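Long-range contacts in endoribonuclease YbeY (Aquifex aeolicus, PDB 1OZ9), which is probably a zinc-dependent, single-strand-specific endoribonuclease that matures the 3' end of 16S rRNA and takes part in ribosome quality control: residues 45-50 with 87-92; 92-97 with 107-112. All blocks are in the same frame, centred on the assembly; numbering follows the deposited sequence.

Interaction 1: residues 45-50 with 87-92; sequences VYITDD and VVISQD
I89 and I47 lie side by side and point the same way on one face of a parallel strand pair, with I47 CD1 packed 3.8 Å from I89 CB. The backbones run alongside at 19°, their axes 4.7 Å apart. Rungs alternate in direction: I89 N donates to Y46 O at 2.9 Å, and I89 O takes the N-H of T48 at 2.8 Å with a nearly straight angle of 172°. On the other face V88 CG1 touches both T48 CG2 and the ring carbon CD2 of Y46, whose hydroxyl reaches on to E52.

Where the strands end, D92 takes over. Its OD2 receives D50 N at 2.9 Å from above the carboxylate plane. D50 answers by accepting the hydroxyl of S90, OG to OD1 2.7 Å, on the anti side but well out of the carboxylate plane. The two carboxylates stand almost perpendicular; R96 pairs with D50 OD2 and probably offsets part of the repulsion between them. An alanine in place of D50 would probably leave S90 OG without this acceptor and R96 without its counter-charge.

These are the two central strands of the sheet: 10-15 flanks 41-48, antiparallel 69-78 flanks 81-90, and helix 105-120 covers the I89 face through L112 and I113.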
loop_
_atom_site.group_PDB
_atom_site.type_symbol
_atom_site.label_atom_id
_atom_site.label_comp_id
_atom_site.label_asym_id
_atom_site.label_seq_id
_atom_site.Cartn_x
_atom_site.Cartn_y
_atom_site.Cartn_z
ATOM N N VAL A 45 2.870 -6.882 2.498
ATOM C CA VAL A 45 2.222 -6.441 1.268
ATOM C C VAL A 45 1.637 -7.667 0.569
ATOM O O VAL A 45 2.364 -8.660 0.335
ATOM C CB VAL A 45 3.192 -5.707 0.349
ATOM C CG1 VAL A 45 2.457 -5.234 -0.924
ATOM C CG2 VAL A 45 3.836 -4.503 1.099
ATOM N N TYR A 46 0.340 -7.648 0.255
ATOM C CA TYR A 46 -0.276 -8.809 -0.403
ATOM C C TYR A 46 -0.795 -8.374 -1.762
ATOM O O TYR A 46 -1.515 -7.379 -1.845
ATOM C CB TYR A 46 -1.433 -9.331 0.449
ATOM C CG TYR A 46 -2.107 -10.628 -0.001
ATOM C CD1 TYR A 46 -1.416 -11.618 -0.691
ATOM C CD2 TYR A 46 -3.450 -10.868 0.311
ATOM C CE1 TYR A 46 -2.042 -12.798 -1.068
ATOM C CE2 TYR A 46 -4.082 -12.029 -0.056
ATOM C CZ TYR A 46 -3.388 -13.000 -0.739
ATOM O OH TYR A 46 -4.059 -14.158 -1.087
ATOM N N ILE A 47 -0.410 -9.074 -2.826
ATOM C CA ILE A 47 -0.980 -8.769 -4.146
ATOM C C ILE A 47 -1.961 -9.894 -4.479
ATOM O O ILE A 47 -1.563 -11.061 -4.647
ATOM C CB ILE A 47 0.075 -8.694 -5.259
ATOM C CG1 ILE A 47 1.211 -7.718 -4.925
ATOM C CG2 ILE A 47 -0.601 -8.342 -6.595
ATOM C CD1 ILE A 47 0.783 -6.251 -4.652
ATOM N N THR A 48 -3.245 -9.561 -4.571
ATOM C CA THR A 48 -4.248 -10.586 -4.778
ATOM C C THR A 48 -5.188 -10.223 -5.917
ATOM O O THR A 48 -4.801 -9.445 -6.802
ATOM C CB THR A 48 -4.970 -10.886 -3.427
ATOM O OG1 THR A 48 -5.885 -11.965 -3.579
ATOM C CG2 THR A 48 -5.819 -9.690 -2.947
ATOM N N ASP A 49 -6.388 -10.793 -5.918
ATOM C CA ASP A 49 -7.349 -10.577 -7.011
ATOM C C ASP A 49 -8.612 -9.859 -6.551
ATOM O O ASP A 49 -8.786 -9.594 -5.367
ATOM C CB ASP A 49 -7.742 -11.898 -7.676
ATOM C CG ASP A 49 -8.459 -12.861 -6.723
ATOM O OD1 ASP A 49 -8.767 -12.505 -5.566
ATOM O OD2 ASP A 49 -8.754 -14.026 -7.058
ATOM N N ASP A 50 -9.504 -9.566 -7.490
ATOM C CA ASP A 50 -10.730 -8.837 -7.169
ATOM C C ASP A 50 -11.647 -9.582 -6.208
ATOM O O ASP A 50 -12.296 -8.961 -5.349
ATOM C CB ASP A 50 -11.502 -8.467 -8.448
ATOM C CG ASP A 50 -11.114 -7.101 -8.972
ATOM O OD1 ASP A 50 -10.220 -6.466 -8.356
ATOM O OD2 ASP A 50 -11.636 -6.572 -9.982
ATOM N N VAL A 87 -0.858 -4.142 3.759
ATOM C CA VAL A 87 -1.379 -3.424 2.583
ATOM C C VAL A 87 -1.772 -4.512 1.595
ATOM O O VAL A 87 -0.956 -5.384 1.289
ATOM C CB VAL A 87 -0.336 -2.547 1.922
ATOM C CG1 VAL A 87 -0.873 -2.002 0.611
ATOM C CG2 VAL A 87 0.017 -1.359 2.861
ATOM N N VAL A 88 -3.015 -4.484 1.118
ATOM C CA VAL A 88 -3.503 -5.513 0.202
ATOM C C VAL A 88 -3.947 -4.808 -1.086
ATOM O O VAL A 88 -4.794 -3.902 -1.023
ATOM C CB VAL A 88 -4.726 -6.227 0.816
ATOM C CG1 VAL A 88 -5.269 -7.319 -0.137
ATOM C CG2 VAL A 88 -4.362 -6.827 2.171
ATOM N N ILE A 89 -3.424 -5.264 -2.242
ATOM C CA ILE A 89 -3.693 -4.642 -3.527
ATOM C C ILE A 89 -4.267 -5.670 -4.485
ATOM O O ILE A 89 -3.807 -6.810 -4.508
ATOM C CB ILE A 89 -2.347 -4.151 -4.093
ATOM C CG1 ILE A 89 -1.890 -2.944 -3.266
ATOM C CG2 ILE A 89 -2.472 -3.828 -5.606
ATOM C CD1 ILE A 89 -0.445 -2.500 -3.515
ATOM N N SER A 90 -5.257 -5.284 -5.268
ATOM C CA SER A 90 -5.779 -6.203 -6.261
ATOM C C SER A 90 -5.089 -5.920 -7.583
ATOM O O SER A 90 -5.195 -4.817 -8.143
ATOM C CB SER A 90 -7.283 -6.033 -6.479
ATOM O OG SER A 90 -7.668 -6.813 -7.630
ATOM N N GLN A 91 -4.399 -6.927 -8.090
ATOM C CA GLN A 91 -3.816 -6.810 -9.410
ATOM C C GLN A 91 -4.876 -6.556 -10.475
ATOM O O GLN A 91 -4.634 -5.824 -11.422
ATOM C CB GLN A 91 -3.017 -8.080 -9.766
ATOM C CG GLN A 91 -2.365 -7.983 -11.124
ATOM C CD GLN A 91 -1.629 -9.269 -11.482
ATOM O OE1 GLN A 91 -2.119 -10.100 -12.265
ATOM N NE2 GLN A 91 -0.470 -9.428 -10.913
ATOM N N ASP A 92 -6.036 -7.196 -10.344
ATOM C CA ASP A 92 -7.109 -7.048 -11.319
ATOM C C ASP A 92 -7.526 -5.591 -11.457
ATOM O O ASP A 92 -7.690 -5.072 -12.566
ATOM C CB ASP A 92 -8.349 -7.812 -10.887
ATOM C CG ASP A 92 -8.172 -9.313 -10.923
ATOM O OD1 ASP A 92 -7.243 -9.822 -11.622
ATOM O OD2 ASP A 92 -8.940 -10.056 -10.275
#

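Interaction 2: residues 92-97 with 107-112; sequences DTAERQ and EEVKRL
A94 sets its CB against helix 107-112, where it meets three side chains: L112 CD1 at 3.9 Å, E108 CG at 4.0 Å and V109 CG2 at 4.1 Å. This is the tight part of the contact. From helix 91-101 the A94 methyl contributes the apolar side of this packing, and the backbones come near enough for E108 CG to lie 3.4 Å from A94 O. Even so, the axes of the short segments stay 9.3 Å apart, crossing at 117°, and only about 200 Å² is buried in all.

One turn on from A94, the apolar packing gives way to polar groups. E108 leaves its helix with CG anti to the backbone N (chi1 -178°) and then bends at chi2, which carries its carboxylate past A94 to Q97. There OE2 lies 3.6 Å from Q97 CB, and the amide and carboxylate planes are nearly perpendicular. The other oxygen, OE1, is hydrogen-bonded to H103 in the connection between the helices, so E108 ties that turn to the packed side chains.

The looser side belongs to charged residues that do not reach across. R96 sets off away from the second helix, and its guanidinium pairs with D50. E107 instead gathers partners from its own helix: K110 NZ binds OE1 at 3.0 Å, while OE2 turns its anti lone pair to R111 NE and lies in the guanidinium plane, a salt bridge.

The arrangement is two consecutive helices joined by a short connection and packed crosswise. Helix 105-120 carries H115 and H119 of the predicted HxxxHxxxxxH zinc motif, completed by H125, of the metalloproteinase-like YbeY fold.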
loop_
_atom_site.group_PDB
_atom_site.type_symbol
_atom_site.label_atom_id
_atom_site.label_comp_id
_atom_site.label_asym_id
_atom_site.label_seq_id
_atom_site.Cartn_x
_atom_site.Cartn_y
_atom_site.Cartn_z
ATOM N N ASP A 92 -6.036 -7.196 -10.344
ATOM C CA ASP A 92 -7.109 -7.048 -11.319
ATOM C C ASP A 92 -7.526 -5.591 -11.457
ATOM O O ASP A 92 -7.690 -5.072 -12.566
ATOM C CB ASP A 92 -8.349 -7.812 -10.887
ATOM C CG ASP A 92 -8.172 -9.313 -10.923
ATOM O OD1 ASP A 92 -7.243 -9.822 -11.622
ATOM O OD2 ASP A 92 -8.940 -10.056 -10.275
ATOM N N THR A 93 -7.751 -4.943 -10.324
ATOM C CA THR A 93 -8.182 -3.562 -10.362
ATOM C C THR A 93 -7.043 -2.671 -10.772
ATOM O O THR A 93 -7.254 -1.753 -11.543
ATOM C CB THR A 93 -8.774 -3.133 -9.005
ATOM O OG1 THR A 93 -10.048 -3.765 -8.861
ATOM C CG2 THR A 93 -9.113 -1.624 -9.005
ATOM N N ALA A 94 -5.839 -2.954 -10.271
ATOM C CA ALA A 94 -4.653 -2.183 -10.638
ATOM C C ALA A 94 -4.466 -2.175 -12.167
ATOM O O ALA A 94 -4.137 -1.141 -12.760
ATOM C CB ALA A 94 -3.401 -2.780 -9.943
ATOM N N GLU A 95 -4.683 -3.325 -12.808
ATOM C CA GLU A 95 -4.517 -3.389 -14.272
ATOM C C GLU A 95 -5.497 -2.467 -14.993
ATOM O O GLU A 95 -5.123 -1.786 -15.948
ATOM C CB GLU A 95 -4.649 -4.819 -14.811
ATOM C CG GLU A 95 -3.449 -5.723 -14.534
ATOM C CD GLU A 95 -3.667 -7.120 -15.106
ATOM O OE1 GLU A 95 -4.684 -7.750 -14.720
ATOM O OE2 GLU A 95 -2.852 -7.567 -15.957
ATOM N N ARG A 96 -6.745 -2.445 -14.528
ATOM C CA ARG A 96 -7.769 -1.615 -15.157
ATOM C C ARG A 96 -7.466 -0.150 -14.976
ATOM O O ARG A 96 -7.681 0.648 -15.889
ATOM C CB ARG A 96 -9.175 -1.902 -14.609
ATOM C CG ARG A 96 -9.779 -3.227 -15.041
ATOM C CD ARG A 96 -11.198 -3.466 -14.508
ATOM N NE ARG A 96 -11.354 -4.860 -14.098
ATOM C CZ ARG A 96 -11.463 -5.259 -12.830
ATOM N NH1 ARG A 96 -11.478 -4.375 -11.843
ATOM N NH2 ARG A 96 -11.585 -6.552 -12.555
ATOM N N GLN A 97 -6.998 0.210 -13.786
ATOM C CA GLN A 97 -6.687 1.604 -13.508
ATOM C C GLN A 97 -5.495 2.042 -14.329
ATOM O O GLN A 97 -5.479 3.135 -14.912
ATOM C CB GLN A 97 -6.458 1.846 -11.988
ATOM C CG GLN A 97 -7.772 1.858 -11.222
ATOM C CD GLN A 97 -7.649 1.964 -9.695
ATOM O OE1 GLN A 97 -6.554 2.144 -9.128
ATOM N NE2 GLN A 97 -8.786 1.867 -9.036
ATOM N N GLU A 107 3.851 0.714 -12.553
ATOM C CA GLU A 107 3.695 2.057 -12.024
ATOM C C GLU A 107 2.464 2.135 -11.114
ATOM O O GLU A 107 2.520 2.761 -10.046
ATOM C CB GLU A 107 3.621 3.097 -13.141
ATOM C CG GLU A 107 3.377 4.515 -12.626
ATOM C CD GLU A 107 4.558 5.119 -11.854
ATOM O OE1 GLU A 107 5.731 4.777 -12.137
ATOM O OE2 GLU A 107 4.313 5.962 -10.956
ATOM N N GLU A 108 1.375 1.477 -11.498
ATOM C CA GLU A 108 0.149 1.526 -10.692
ATOM C C GLU A 108 0.338 0.785 -9.365
ATOM O O GLU A 108 -0.097 1.245 -8.289
ATOM C CB GLU A 108 -1.057 0.978 -11.480
ATOM C CG GLU A 108 -2.397 1.027 -10.724
ATOM C CD GLU A 108 -2.881 2.450 -10.429
ATOM O OE1 GLU A 108 -2.300 3.434 -10.971
ATOM O OE2 GLU A 108 -3.861 2.590 -9.651
ATOM N N VAL A 109 1.001 -0.364 -9.422
ATOM C CA VAL A 109 1.234 -1.093 -8.190
ATOM C C VAL A 109 2.137 -0.320 -7.224
ATOM O O VAL A 109 1.907 -0.304 -6.016
ATOM C CB VAL A 109 1.773 -2.498 -8.491
ATOM C CG1 VAL A 109 2.242 -3.175 -7.191
ATOM C CG2 VAL A 109 0.646 -3.293 -9.186
ATOM N N LYS A 110 3.172 0.297 -7.762
ATOM C CA LYS A 110 4.088 1.116 -6.971
ATOM C C LYS A 110 3.319 2.248 -6.267
ATOM O O LYS A 110 3.480 2.496 -5.048
ATOM C CB LYS A 110 5.181 1.718 -7.864
ATOM C CG LYS A 110 6.184 2.634 -7.112
ATOM C CD LYS A 110 7.280 3.167 -8.049
ATOM C CE LYS A 110 6.745 4.224 -8.979
ATOM N NZ LYS A 110 7.767 4.714 -9.970
ATOM N N ARG A 111 2.457 2.904 -7.022
ATOM C CA ARG A 111 1.669 4.011 -6.492
ATOM C C ARG A 111 0.687 3.551 -5.412
ATOM O O ARG A 111 0.443 4.269 -4.423
ATOM C CB ARG A 111 0.933 4.717 -7.620
ATOM C CG ARG A 111 1.853 5.636 -8.479
ATOM C CD ARG A 111 1.119 6.331 -9.630
ATOM N NE ARG A 111 1.988 6.871 -10.676
ATOM C CZ ARG A 111 1.576 7.740 -11.630
ATOM N NH1 ARG A 111 0.319 8.187 -11.636
ATOM N NH2 ARG A 111 2.419 8.174 -12.578
ATOM N N LEU A 112 0.133 2.365 -5.596
ATOM C CA LEU A 112 -0.808 1.817 -4.650
ATOM C C LEU A 112 -0.094 1.389 -3.371
ATOM O O LEU A 112 -0.669 1.473 -2.288
ATOM C CB LEU A 112 -1.570 0.626 -5.258
ATOM C CG LEU A 112 -2.620 1.045 -6.303
ATOM C CD1 LEU A 112 -3.153 -0.156 -7.051
ATOM C CD2 LEU A 112 -3.813 1.840 -5.681
#

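Interaction 1 leads directly into interaction 2 along the chain: D92 belongs to both, and helix 91-101 starts where strand 81-90 ends. Their centres are 9 Å apart. The polar join is made by D50, whose OD2 forms a 2.6 Å salt bridge with R96 NH2 and whose OD1 lies 2.8 Å from T93 OG1, a probable hydrogen bond. The apolar join is I89 CD1 against L112 CB at 3.8 Å, sheet to helix 105-120. Both contacts come near the predicted zinc site: the side chain of L112 is about 5 Å from that of H115, and that of V87 about 7 Å from those of H115 and H119.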